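Local structure of 2,3-bisphosphoglycerate-independent phosphoglycerate mutase (2ZKT) at residues Asp13-Arg18 with Pro360-Ile365; Leu9-Gly14 with Thr344-Thr349; Pro28-Asn33 with Gly379-Met384; Gln48-Lys53 with Leu388-Gly393. The protein probably catalyses the interconversion of 2-phosphoglycerate and 3-phosphoglycerate in glycolysis, as a metal-binding mutase that works without 2,3-bisphosphoglycerate. All coordinates share one frame; numbering follows the deposited sequence.

Contact 1: Asp13-Arg18 with Pro360-Ile365. With ZN (zinc ion), chain G.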
loop_
_atom_site.group_PDB
_atom_site.type_symbol
_atom_site.label_atom_id
_atom_site.label_comp_id
_atom_site.label_asym_id
_atom_site.label_seq_id
_atom_site.Cartn_x
_atom_site.Cartn_y
_atom_site.Cartn_z
ATOM N N ASP B 13 15.755 -4.251 0.646
ATOM C CA ASP B 13 16.719 -3.538 1.484
ATOM C C ASP B 13 16.092 -2.525 2.452
ATOM O O ASP B 13 15.292 -1.670 2.054
ATOM C CB ASP B 13 17.746 -2.848 0.571
ATOM C CG ASP B 13 19.133 -2.782 1.187
ATOM O OD1 ASP B 13 19.344 -1.932 2.083
ATOM O OD2 ASP B 13 20.008 -3.596 0.783
ATOM N N GLY B 14 16.459 -2.643 3.729
ATOM C CA GLY B 14 15.946 -1.736 4.752
ATOM C C GLY B 14 14.435 -1.762 4.949
ATOM O O GLY B 14 13.855 -0.803 5.458
ATOM N N LEU B 15 13.798 -2.870 4.571
ATOM C CA LEU B 15 12.346 -3.014 4.694
ATOM C C LEU B 15 11.755 -2.626 6.054
ATOM O O LEU B 15 10.840 -1.796 6.136
ATOM C CB LEU B 15 11.945 -4.456 4.369
ATOM C CG LEU B 15 10.444 -4.738 4.305
ATOM C CD1 LEU B 15 9.772 -3.808 3.292
ATOM C CD2 LEU B 15 10.243 -6.202 3.914
ATOM N N GLY B 16 12.275 -3.224 7.123
ATOM C CA GLY B 16 11.760 -2.935 8.457
ATOM C C GLY B 16 11.749 -1.470 8.868
ATOM O O GLY B 16 12.648 -0.701 8.503
ATOM N N ASP B 17 10.743 -1.085 9.653
ATOM C CA ASP B 17 10.637 0.291 10.107
ATOM C C ASP B 17 9.939 0.357 11.466
ATOM O O ASP B 17 9.693 -0.668 12.107
ATOM C CB ASP B 17 9.856 1.103 9.062
ATOM C CG ASP B 17 10.356 2.542 8.940
ATOM O OD1 ASP B 17 10.245 3.312 9.926
ATOM O OD2 ASP B 17 10.870 2.897 7.848
ATOM N N ARG B 18 9.629 1.570 11.916
ATOM C CA ARG B 18 8.930 1.759 13.184
ATOM C C ARG B 18 7.617 2.496 12.894
ATOM O O ARG B 18 7.470 3.129 11.843
ATOM C CB ARG B 18 9.805 2.561 14.160
ATOM C CG ARG B 18 11.071 1.813 14.576
ATOM C CD ARG B 18 12.013 2.670 15.417
ATOM N NE ARG B 18 13.195 1.899 15.796
ATOM C CZ ARG B 18 14.240 2.378 16.471
ATOM N NH1 ARG B 18 14.276 3.656 16.857
ATOM N NH2 ARG B 18 15.253 1.570 16.781
ATOM N N PRO B 360 14.009 -6.305 14.435
ATOM C CA PRO B 360 13.914 -7.519 13.608
ATOM C C PRO B 360 13.179 -7.172 12.310
ATOM O O PRO B 360 12.521 -6.143 12.231
ATOM C CB PRO B 360 13.133 -8.500 14.508
ATOM C CG PRO B 360 12.280 -7.570 15.372
ATOM C CD PRO B 360 13.265 -6.461 15.707
ATOM N N VAL B 361 13.283 -8.033 11.303
ATOM C CA VAL B 361 12.666 -7.744 10.018
ATOM C C VAL B 361 11.563 -8.725 9.640
ATOM O O VAL B 361 11.705 -9.936 9.805
ATOM C CB VAL B 361 13.746 -7.747 8.898
ATOM C CG1 VAL B 361 13.137 -7.291 7.571
ATOM C CG2 VAL B 361 14.900 -6.842 9.291
ATOM N N PRO B 362 10.444 -8.206 9.108
ATOM C CA PRO B 362 9.352 -9.107 8.725
ATOM C C PRO B 362 9.835 -10.072 7.650
ATOM O O PRO B 362 10.612 -9.703 6.760
ATOM C CB PRO B 362 8.254 -8.143 8.237
ATOM C CG PRO B 362 9.033 -6.948 7.775
ATOM C CD PRO B 362 10.102 -6.799 8.819
ATOM N N LEU B 363 9.370 -11.317 7.756
ATOM C CA LEU B 363 9.755 -12.382 6.839
ATOM C C LEU B 363 8.541 -13.213 6.438
ATOM O O LEU B 363 7.684 -13.511 7.264
ATOM C CB LEU B 363 10.776 -13.311 7.532
ATOM C CG LEU B 363 11.049 -14.698 6.909
ATOM C CD1 LEU B 363 11.579 -14.525 5.479
ATOM C CD2 LEU B 363 12.064 -15.471 7.756
ATOM N N LEU B 364 8.476 -13.599 5.167
ATOM C CA LEU B 364 7.382 -14.445 4.731
ATOM C C LEU B 364 7.951 -15.542 3.828
ATOM O O LEU B 364 8.920 -15.322 3.093
ATOM C CB LEU B 364 6.312 -13.627 3.994
ATOM C CG LEU B 364 6.392 -13.274 2.500
ATOM C CD1 LEU B 364 6.277 -14.520 1.632
ATOM C CD2 LEU B 364 5.227 -12.335 2.169
ATOM N N ILE B 365 7.357 -16.729 3.916
ATOM C CA ILE B 365 7.756 -17.852 3.090
ATOM C C ILE B 365 6.474 -18.506 2.578
ATOM O O ILE B 365 5.542 -18.779 3.357
ATOM C CB ILE B 365 8.567 -18.895 3.889
ATOM C CG1 ILE B 365 9.803 -18.228 4.509
ATOM C CG2 ILE B 365 8.981 -20.040 2.965
ATOM C CD1 ILE B 365 10.612 -19.163 5.413
HETATM ZN ZN ZN G . 21.013 -3.016 3.178
#
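Leu15 and Pro362 meet as a branched methyl group against a ring, with CD2 of Leu15 4.1 Å from CG of Pro362 and the two side chains crossing obliquely. In Leu15, chi1 (-174°) sets CG anti to the backbone N, and chi2 (56°) then helps turn the methyl groups, of which CD2 meets the proline. Nearer the backbone, CB of Leu15 comes to 4.4 Å from CG1 of Val361. That same valine methyl also approaches the peptide that follows, lying 4.2 Å from N of Gly16. The chains run closest at this point, with the CA atoms of Gly16 and Val361 5.1 Å apart, and CA of Gly16 rests 4.2 Å from CD of Pro362. The contact is therefore apolar and small, 140 Å² over both sides, and all four touching residues are buried. It joins the loop after strand 6-12 to the beginning of strand 361-366, which runs antiparallel to its neighbours 339-344 and 45-50 in the central sheet of this alkaline phosphatase superfamily member. Leu29 of helix 28-31 touches both Leu15 and Pro362. At the start of the loop, Asp13 binds a zinc ion through OD1 at 2.3 Å, with OD2 farther off at 2.7 Å, in a site that Ser60, Asp346 and His347 complete. Gly14 then turns the chain with a positive phi (61°), a value that glycine adopts readily. At the far end, the backbone N of Arg18 donates to the anti lone pair of Asp17 OD1 at 2.7 Å. Asp17 OD2 forms a salt bridge with Lys316, while Arg18 pairs with Asp359 and Glu352.

Contact 2: Leu9-Gly14 with Thr344-Thr349. With ZN (zinc ion), chain G.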
loop_
_atom_site.group_PDB
_atom_site.type_symbol
_atom_site.label_atom_id
_atom_site.label_comp_id
_atom_site.label_asym_id
_atom_site.label_seq_id
_atom_site.Cartn_x
_atom_site.Cartn_y
_atom_site.Cartn_z
ATOM N N LEU B 9 14.613 -16.151 -3.187
ATOM C CA LEU B 9 14.768 -15.307 -2.026
ATOM C C LEU B 9 14.797 -13.838 -2.454
ATOM O O LEU B 9 15.710 -13.393 -3.170
ATOM C CB LEU B 9 16.058 -15.677 -1.282
ATOM C CG LEU B 9 16.406 -14.805 -0.066
ATOM C CD1 LEU B 9 15.206 -14.728 0.865
ATOM C CD2 LEU B 9 17.627 -15.376 0.653
ATOM N N ILE B 10 13.795 -13.087 -1.994
ATOM C CA ILE B 10 13.666 -11.674 -2.333
ATOM C C ILE B 10 13.967 -10.743 -1.154
ATOM O O ILE B 10 13.344 -10.839 -0.087
ATOM C CB ILE B 10 12.244 -11.423 -2.890
ATOM C CG1 ILE B 10 12.072 -12.246 -4.181
ATOM C CG2 ILE B 10 12.002 -9.933 -3.144
ATOM C CD1 ILE B 10 10.725 -12.080 -4.833
ATOM N N ILE B 11 14.941 -9.853 -1.347
ATOM C CA ILE B 11 15.316 -8.900 -0.310
ATOM C C ILE B 11 14.958 -7.453 -0.663
ATOM O O ILE B 11 15.398 -6.902 -1.693
ATOM C CB ILE B 11 16.838 -8.950 -0.008
ATOM C CG1 ILE B 11 17.208 -10.313 0.611
ATOM C CG2 ILE B 11 17.225 -7.804 0.927
ATOM C CD1 ILE B 11 16.481 -10.619 1.915
ATOM N N LEU B 12 14.147 -6.845 0.204
ATOM C CA LEU B 12 13.747 -5.458 0.039
ATOM C C LEU B 12 14.576 -4.701 1.078
ATOM O O LEU B 12 14.174 -4.558 2.231
ATOM C CB LEU B 12 12.248 -5.304 0.311
ATOM C CG LEU B 12 11.369 -6.263 -0.509
ATOM C CD1 LEU B 12 9.927 -5.841 -0.348
ATOM C CD2 LEU B 12 11.765 -6.235 -1.982
ATOM N N ASP B 13 15.755 -4.251 0.646
ATOM C CA ASP B 13 16.719 -3.538 1.484
ATOM C C ASP B 13 16.092 -2.525 2.452
ATOM O O ASP B 13 15.292 -1.670 2.054
ATOM C CB ASP B 13 17.746 -2.848 0.571
ATOM C CG ASP B 13 19.133 -2.782 1.187
ATOM O OD1 ASP B 13 19.344 -1.932 2.083
ATOM O OD2 ASP B 13 20.008 -3.596 0.783
ATOM N N GLY B 14 16.459 -2.643 3.729
ATOM C CA GLY B 14 15.946 -1.736 4.752
ATOM C C GLY B 14 14.435 -1.762 4.949
ATOM O O GLY B 14 13.855 -0.803 5.458
ATOM N N THR B 344 11.917 -10.758 2.472
ATOM C CA THR B 344 12.216 -10.046 3.707
ATOM C C THR B 344 13.193 -8.911 3.420
ATOM O O THR B 344 13.438 -8.538 2.281
ATOM C CB THR B 344 12.835 -11.043 4.700
ATOM O OG1 THR B 344 12.916 -10.434 5.993
ATOM C CG2 THR B 344 14.250 -11.427 4.252
ATOM N N GLY B 345 13.727 -8.329 4.505
ATOM C CA GLY B 345 14.779 -7.339 4.332
ATOM C C GLY B 345 16.061 -7.815 5.018
ATOM O O GLY B 345 16.033 -8.592 5.962
ATOM N N ASP B 346 17.210 -7.369 4.474
ATOM C CA ASP B 346 18.472 -7.712 5.123
ATOM C C ASP B 346 18.604 -7.020 6.489
ATOM O O ASP B 346 19.446 -7.359 7.314
ATOM C CB ASP B 346 19.625 -7.304 4.198
ATOM C CG ASP B 346 19.506 -5.826 3.846
ATOM O OD1 ASP B 346 18.373 -5.372 3.655
ATOM O OD2 ASP B 346 20.532 -5.154 3.753
ATOM N N HIS B 347 17.747 -5.992 6.698
ATOM C CA HIS B 347 17.742 -5.298 7.985
ATOM C C HIS B 347 16.671 -4.194 8.035
ATOM O O HIS B 347 15.999 -3.891 7.054
ATOM C CB HIS B 347 19.137 -4.702 8.218
ATOM C CG HIS B 347 19.432 -3.662 7.166
ATOM N ND1 HIS B 347 18.818 -2.452 7.124
ATOM C CD2 HIS B 347 20.363 -3.725 6.121
ATOM C CE1 HIS B 347 19.370 -1.801 6.080
ATOM N NE2 HIS B 347 20.298 -2.540 5.460
ATOM N N SER B 348 16.492 -3.617 9.242
ATOM C CA SER B 348 15.564 -2.493 9.391
ATOM C C SER B 348 16.274 -1.151 9.193
ATOM O O SER B 348 17.422 -0.961 9.585
ATOM C CB SER B 348 14.969 -2.547 10.801
ATOM O OG SER B 348 13.981 -3.584 10.839
ATOM N N THR B 349 15.573 -0.202 8.574
ATOM C CA THR B 349 16.103 1.147 8.393
ATOM C C THR B 349 14.948 2.093 8.631
ATOM O O THR B 349 14.351 2.608 7.689
ATOM C CB THR B 349 16.658 1.383 6.977
ATOM O OG1 THR B 349 17.730 0.459 6.727
ATOM C CG2 THR B 349 17.207 2.819 6.857
HETATM ZN ZN ZN G . 21.013 -3.016 3.178
#
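Ile11 has CG1 anti to the carbonyl carbon (chi1 -66°), and its second torsion (chi2 -60°) brings CD1 to a tight 3.3 Å from CG2 of Thr344, the two side chains lying side by side and pointing the same way. Asp346 holds CG between its backbone N and carbonyl carbon (chi1 55°), and OD2 reaches a zinc ion at 2.3 Å. Asp13 OD1 binds the same ion, as does NE2 of His347 at 2.4 Å; Ser60 is the fourth ligand. Gly14 N makes a weak hydrogen bond to Asp346 OD1 at 3.3 Å and sits over one face of the His347 ring, toward its rim. Asp13, Asp346 and His347 stand just beyond the ends of two neighbouring parallel strands, 6-12 and 339-344, the placing expected of the alkaline phosphatase superfamily. The register of the strands is set by Thr344 N donating to Ile10 O at 2.9 Å and Leu12 N to Thr344 O at 2.8 Å. CG2 of Ile11 lies 3.6 Å from N of Asp346. An alanine in place of Ile11 would probably leave a gap beside the Thr344 methyl and the Asp346 backbone, giving this metal-binding turn more room to shift. OG1 of Thr344 bonds to Pro362 O, and that of Thr349 to Asp305.

Contact 3: Pro28-Asn33 with Gly379-Met384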
loop_
_atom_site.group_PDB
_atom_site.type_symbol
_atom_site.label_atom_id
_atom_site.label_comp_id
_atom_site.label_asym_id
_atom_site.label_seq_id
_atom_site.Cartn_x
_atom_site.Cartn_y
_atom_site.Cartn_z
ATOM N N PRO B 28 5.744 1.936 6.950
ATOM C CA PRO B 28 5.607 2.090 5.493
ATOM C C PRO B 28 5.106 0.800 4.830
ATOM O O PRO B 28 4.286 0.842 3.913
ATOM C CB PRO B 28 7.031 2.454 5.056
ATOM C CG PRO B 28 7.498 3.301 6.212
ATOM C CD PRO B 28 7.025 2.505 7.422
ATOM N N LEU B 29 5.602 -0.341 5.303
ATOM C CA LEU B 29 5.207 -1.631 4.747
ATOM C C LEU B 29 3.738 -1.938 4.997
ATOM O O LEU B 29 3.065 -2.488 4.129
ATOM C CB LEU B 29 6.058 -2.773 5.337
ATOM C CG LEU B 29 5.542 -4.198 5.011
ATOM C CD1 LEU B 29 5.336 -4.373 3.505
ATOM C CD2 LEU B 29 6.546 -5.226 5.538
ATOM N N GLU B 30 3.242 -1.578 6.178
ATOM C CA GLU B 30 1.847 -1.846 6.508
ATOM C C GLU B 30 0.937 -0.895 5.729
ATOM O O GLU B 30 -0.033 -1.326 5.090
ATOM C CB GLU B 30 1.626 -1.707 8.028
ATOM C CG GLU B 30 2.367 -2.768 8.841
ATOM C CD GLU B 30 2.463 -2.434 10.330
ATOM O OE1 GLU B 30 2.501 -1.223 10.673
ATOM O OE2 GLU B 30 2.521 -3.384 11.160
ATOM N N TYR B 31 1.294 0.393 5.768
ATOM C CA TYR B 31 0.567 1.477 5.093
ATOM C C TYR B 31 0.513 1.268 3.569
ATOM O O TYR B 31 -0.535 1.410 2.957
ATOM C CB TYR B 31 1.264 2.815 5.406
ATOM C CG TYR B 31 0.631 4.043 4.779
ATOM C CD1 TYR B 31 -0.495 4.645 5.349
ATOM C CD2 TYR B 31 1.169 4.618 3.620
ATOM C CE1 TYR B 31 -1.070 5.784 4.787
ATOM C CE2 TYR B 31 0.598 5.764 3.047
ATOM C CZ TYR B 31 -0.520 6.340 3.638
ATOM O OH TYR B 31 -1.095 7.475 3.086
ATOM N N ALA B 32 1.658 0.931 2.972
ATOM C CA ALA B 32 1.761 0.716 1.527
ATOM C C ALA B 32 0.776 -0.331 1.031
ATOM O O ALA B 32 0.555 -1.338 1.684
ATOM C CB ALA B 32 3.193 0.293 1.164
ATOM N N ASN B 33 0.182 -0.087 -0.135
ATOM C CA ASN B 33 -0.761 -1.035 -0.721
ATOM C C ASN B 33 0.068 -2.143 -1.383
ATOM O O ASN B 33 0.696 -1.929 -2.424
ATOM C CB ASN B 33 -1.642 -0.313 -1.755
ATOM C CG ASN B 33 -2.641 -1.240 -2.430
ATOM O OD1 ASN B 33 -3.322 -2.023 -1.769
ATOM N ND2 ASN B 33 -2.739 -1.143 -3.753
ATOM N N GLY B 379 3.197 -7.575 7.187
ATOM C CA GLY B 379 3.574 -6.389 7.941
ATOM C C GLY B 379 4.280 -6.769 9.233
ATOM O O GLY B 379 4.184 -7.916 9.686
ATOM N N GLU B 380 4.978 -5.811 9.839
ATOM C CA GLU B 380 5.706 -6.087 11.072
ATOM C C GLU B 380 4.818 -6.621 12.203
ATOM O O GLU B 380 5.196 -7.589 12.872
ATOM C CB GLU B 380 6.474 -4.841 11.545
ATOM C CG GLU B 380 7.644 -4.472 10.630
ATOM C CD GLU B 380 7.260 -3.455 9.553
ATOM O OE1 GLU B 380 6.118 -3.516 9.037
ATOM O OE2 GLU B 380 8.112 -2.592 9.221
ATOM N N ARG B 381 3.646 -6.016 12.425
ATOM C CA ARG B 381 2.785 -6.504 13.498
ATOM C C ARG B 381 2.218 -7.890 13.199
ATOM O O ARG B 381 2.009 -8.695 14.108
ATOM C CB ARG B 381 1.648 -5.499 13.805
ATOM C CG ARG B 381 1.953 -4.608 15.042
ATOM C CD ARG B 381 3.249 -3.803 14.857
ATOM N NE ARG B 381 3.086 -2.693 13.914
ATOM C CZ ARG B 381 2.555 -1.508 14.230
ATOM N NH1 ARG B 381 2.141 -1.266 15.467
ATOM N NH2 ARG B 381 2.418 -0.568 13.307
ATOM N N GLU B 382 1.994 -8.171 11.913
ATOM C CA GLU B 382 1.476 -9.468 11.491
ATOM C C GLU B 382 2.597 -10.526 11.666
ATOM O O GLU B 382 2.353 -11.641 12.138
ATOM C CB GLU B 382 1.031 -9.374 10.021
ATOM C CG GLU B 382 0.028 -10.438 9.564
ATOM C CD GLU B 382 -1.394 -10.208 10.090
ATOM O OE1 GLU B 382 -1.733 -9.057 10.437
ATOM O OE2 GLU B 382 -2.181 -11.175 10.133
ATOM N N ALA B 383 3.827 -10.159 11.304
ATOM C CA ALA B 383 4.955 -11.078 11.429
ATOM C C ALA B 383 5.194 -11.449 12.892
ATOM O O ALA B 383 5.709 -12.508 13.228
ATOM C CB ALA B 383 6.191 -10.380 10.856
ATOM N N MET B 384 4.830 -10.503 13.783
ATOM C CA MET B 384 4.923 -10.770 15.213
ATOM C C MET B 384 4.011 -11.939 15.625
ATOM O O MET B 384 4.132 -12.516 16.699
ATOM C CB MET B 384 4.488 -9.499 15.962
ATOM C CG MET B 384 5.620 -8.480 16.159
ATOM S SD MET B 384 5.027 -6.955 16.919
ATOM C CE MET B 384 5.713 -5.792 15.723
HETATM O O HOH W 1 1.071 -5.820 9.994
#
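Glu30 and Gly379 bring the two backbones closest, with their CA atoms 5.1 Å apart where helix 28-31 passes the start of helix 380-383. Gly379 occupies the N-cap position of the second helix, and its O accepts from N of Ala383 at 2.8 Å. The CA of Gly379 is 3.9 Å from CG of Glu30, and a CB modelled on it would clash with that same carbon, which argues for the absence of a side chain here. The Glu30 carboxylate then meets Arg381, the two side chains crossing at about a right angle. The arginine grips it side-on with two nitrogens: NH2 of Arg381 donates to OE1 of Glu30 at 2.7 Å and NE to OE2 at 2.9 Å, each on a syn lone pair. The carboxylate and guanidinium planes are 27° apart, and bends at chi2 and chi3 lead the arginine away from the later residues of its helix and toward Glu30. Glu30 OE2 takes a further bond from the backbone N of Arg381 at 3.1 Å, and a water links it to N of Glu382. One first-turn N-H directly, another through water, and the arginine serve this oxygen, which probably favours its negative charge despite OE1 of Glu380 close by. Both helices lie against strand 361-366 of the central sheet, where Glu380 and Ala383 touch Pro362. Across the contact, OE1 of Glu380 comes 3.8 Å from CB of Leu29. Thr27 bonds to OE1 of Glu380 through OG1 and to OE1 of Glu30 through N, while Glu380 OE2 bonds to N of Asp17. Tyr31 at the end of helix 28-31 packs on Pro35 of the second subunit, and Asn33 on its Asn33.

Contact 4: Gln48-Lys53 with Leu388-Gly393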
loop_
_atom_site.group_PDB
_atom_site.type_symbol
_atom_site.label_atom_id
_atom_site.label_comp_id
_atom_site.label_asym_id
_atom_site.label_seq_id
_atom_site.Cartn_x
_atom_site.Cartn_y
_atom_site.Cartn_z
ATOM N N GLN B 48 9.727 -13.197 12.124
ATOM C CA GLN B 48 10.581 -12.027 12.309
ATOM C C GLN B 48 11.998 -12.563 12.337
ATOM O O GLN B 48 12.266 -13.600 12.964
ATOM C CB GLN B 48 10.333 -11.338 13.657
ATOM C CG GLN B 48 8.910 -11.012 13.989
ATOM C CD GLN B 48 8.803 -10.234 15.299
ATOM O OE1 GLN B 48 9.000 -9.014 15.321
ATOM N NE2 GLN B 48 8.503 -10.936 16.398
ATOM N N GLN B 49 12.917 -11.878 11.670
ATOM C CA GLN B 49 14.297 -12.356 11.692
ATOM C C GLN B 49 15.251 -11.270 12.129
ATOM O O GLN B 49 15.094 -10.100 11.756
ATOM C CB GLN B 49 14.725 -12.890 10.312
ATOM C CG GLN B 49 14.773 -11.849 9.204
ATOM C CD GLN B 49 16.155 -11.220 9.020
ATOM O OE1 GLN B 49 17.074 -11.429 9.819
ATOM N NE2 GLN B 49 16.294 -10.436 7.960
ATOM N N ASP B 50 16.215 -11.671 12.957
ATOM C CA ASP B 50 17.255 -10.765 13.420
ATOM C C ASP B 50 18.450 -11.100 12.530
ATOM O O ASP B 50 18.954 -12.222 12.553
ATOM C CB ASP B 50 17.607 -11.036 14.885
ATOM C CG ASP B 50 16.500 -10.610 15.841
ATOM O OD1 ASP B 50 16.096 -9.416 15.797
ATOM O OD2 ASP B 50 16.041 -11.459 16.642
ATOM N N PRO B 51 18.881 -10.143 11.687
ATOM C CA PRO B 51 20.037 -10.416 10.813
ATOM C C PRO B 51 21.198 -10.945 11.669
ATOM O O PRO B 51 21.811 -11.960 11.357
ATOM C CB PRO B 51 20.360 -9.044 10.221
ATOM C CG PRO B 51 18.998 -8.356 10.175
ATOM C CD PRO B 51 18.344 -8.773 11.483
ATOM N N ILE B 52 21.481 -10.255 12.773
ATOM C CA ILE B 52 22.580 -10.673 13.647
ATOM C C ILE B 52 22.076 -11.206 14.988
ATOM O O ILE B 52 22.352 -12.344 15.360
ATOM C CB ILE B 52 23.565 -9.493 13.867
ATOM C CG1 ILE B 52 24.143 -9.065 12.505
ATOM C CG2 ILE B 52 24.690 -9.900 14.815
ATOM C CD1 ILE B 52 25.094 -7.896 12.571
ATOM N N LYS B 53 21.332 -10.374 15.712
ATOM C CA LYS B 53 20.777 -10.754 17.005
ATOM C C LYS B 53 19.884 -9.608 17.489
ATOM O O LYS B 53 19.972 -8.487 16.982
ATOM C CB LYS B 53 21.898 -11.026 18.018
ATOM C CG LYS B 53 22.875 -9.865 18.241
ATOM C CD LYS B 53 23.911 -10.206 19.335
ATOM C CE LYS B 53 24.887 -9.039 19.550
ATOM N NZ LYS B 53 25.808 -9.230 20.705
ATOM N N LEU B 388 6.443 -18.920 12.073
ATOM C CA LEU B 388 7.890 -19.207 12.034
ATOM C C LEU B 388 8.568 -18.751 13.320
ATOM O O LEU B 388 9.674 -19.214 13.652
ATOM C CB LEU B 388 8.582 -18.507 10.854
ATOM C CG LEU B 388 8.342 -19.053 9.433
ATOM C CD1 LEU B 388 8.979 -18.114 8.377
ATOM C CD2 LEU B 388 8.934 -20.465 9.345
ATOM N N GLY B 389 7.902 -17.841 14.038
ATOM C CA GLY B 389 8.456 -17.310 15.274
ATOM C C GLY B 389 9.582 -16.323 14.994
ATOM O O GLY B 389 9.729 -15.836 13.870
ATOM N N ARG B 390 10.383 -16.023 16.015
ATOM C CA ARG B 390 11.503 -15.093 15.874
ATOM C C ARG B 390 12.782 -15.913 15.652
ATOM O O ARG B 390 13.278 -16.571 16.573
ATOM C CB ARG B 390 11.636 -14.225 17.130
ATOM C CG ARG B 390 12.780 -13.223 17.063
ATOM C CD ARG B 390 12.645 -12.143 18.140
ATOM N NE ARG B 390 13.597 -11.047 17.926
ATOM C CZ ARG B 390 13.560 -9.874 18.562
ATOM N NH1 ARG B 390 12.616 -9.619 19.470
ATOM N NH2 ARG B 390 14.474 -8.950 18.287
ATOM N N ILE B 391 13.306 -15.869 14.425
ATOM C CA ILE B 391 14.511 -16.625 14.061
ATOM C C ILE B 391 15.673 -15.702 13.655
ATOM O O ILE B 391 15.521 -14.469 13.642
ATOM C CB ILE B 391 14.204 -17.556 12.871
ATOM C CG1 ILE B 391 13.882 -16.719 11.625
ATOM C CG2 ILE B 391 13.011 -18.434 13.195
ATOM C CD1 ILE B 391 13.370 -17.547 10.465
ATOM N N ARG B 392 16.825 -16.299 13.335
ATOM C CA ARG B 392 18.005 -15.541 12.902
ATOM C C ARG B 392 18.011 -15.500 11.370
ATOM O O ARG B 392 17.437 -16.375 10.699
ATOM C CB ARG B 392 19.324 -16.198 13.381
ATOM C CG ARG B 392 19.603 -16.102 14.886
ATOM C CD ARG B 392 19.760 -14.655 15.359
ATOM N NE ARG B 392 19.574 -14.554 16.811
ATOM C CZ ARG B 392 20.530 -14.772 17.715
ATOM N NH1 ARG B 392 21.763 -15.091 17.322
ATOM N NH2 ARG B 392 20.244 -14.696 19.013
ATOM N N GLY B 393 18.681 -14.483 10.828
ATOM C CA GLY B 393 18.762 -14.338 9.386
ATOM C C GLY B 393 19.405 -15.544 8.728
ATOM O O GLY B 393 19.010 -15.917 7.624
HETATM O O HOH W 2 16.764 -14.254 17.061
#
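Gln48, Gln49 and Asp50 lie opposite Arg390, Ile391 and Arg392 in parallel pairing, held by backbone bonds from Gln48 and Asp50 to the residues on either side of their partners. Gln48 N donates to Gly389 O at 3.2 Å, Ile391 N to Gln48 O at 2.9 Å, and Asp50 N to Ile391 O at 3.0 Å. Gly393 N then reaches Asp50 O at 2.9 Å as the pairing ends. Strand 391-392 is the outermost of the central mixed sheet on this side within this chain, so strand 45-50 lies between it and the antiparallel strand 361-366.

Among charged groups, Asp50 and Arg390 form a side-on salt bridge on the face that also carries Gln48 and Arg392. NE of Arg390 donates to OD2 of Asp50 at 2.8 Å and NH2 to its OD1 at 3.0 Å, with carboxylate and guanidinium planes 37° apart. The arginine, CG anti to its backbone N (chi1 -180°), stretches out to NE. A water donates to Asp50 OD2 and accepts from NE of Arg392, giving the carboxylate an indirect link to a second positive charge. An alanine in place of Asp50 would probably leave Arg390 without its mate and free to swing, and the water without its acceptor.

Packing is lighter: CB of Lys53 stands 4.0 Å above the centre of the Arg392 guanidinium. On the other face, CB of Gln49 meets CG1 of Ile391 at 4.1 Å.

How the contacts relate
From the N terminus, strand 6-12 and the loop behind it begin contacts 2 and 1, which share Asp13 and Gly14; helix 28-31 begins contact 3 and strand 45-50 contact 4. Their partners follow in the same order, at 344-349, 360-365, 379-384 and 388-393. Each contact closes a loop of more than 300 residues, and contacts 3 and 4 cross each other and both of the first two. Contacts 1, 2 and 4 join parts of the central sheet, and contact 3 ties together two helices beside it. Gly16 O with Thr349 N probably bonds contact 1 to contact 2, Asp17 N with Glu380 OE2 joins it to contact 3, and Val361 N with Gln49 O to contact 4.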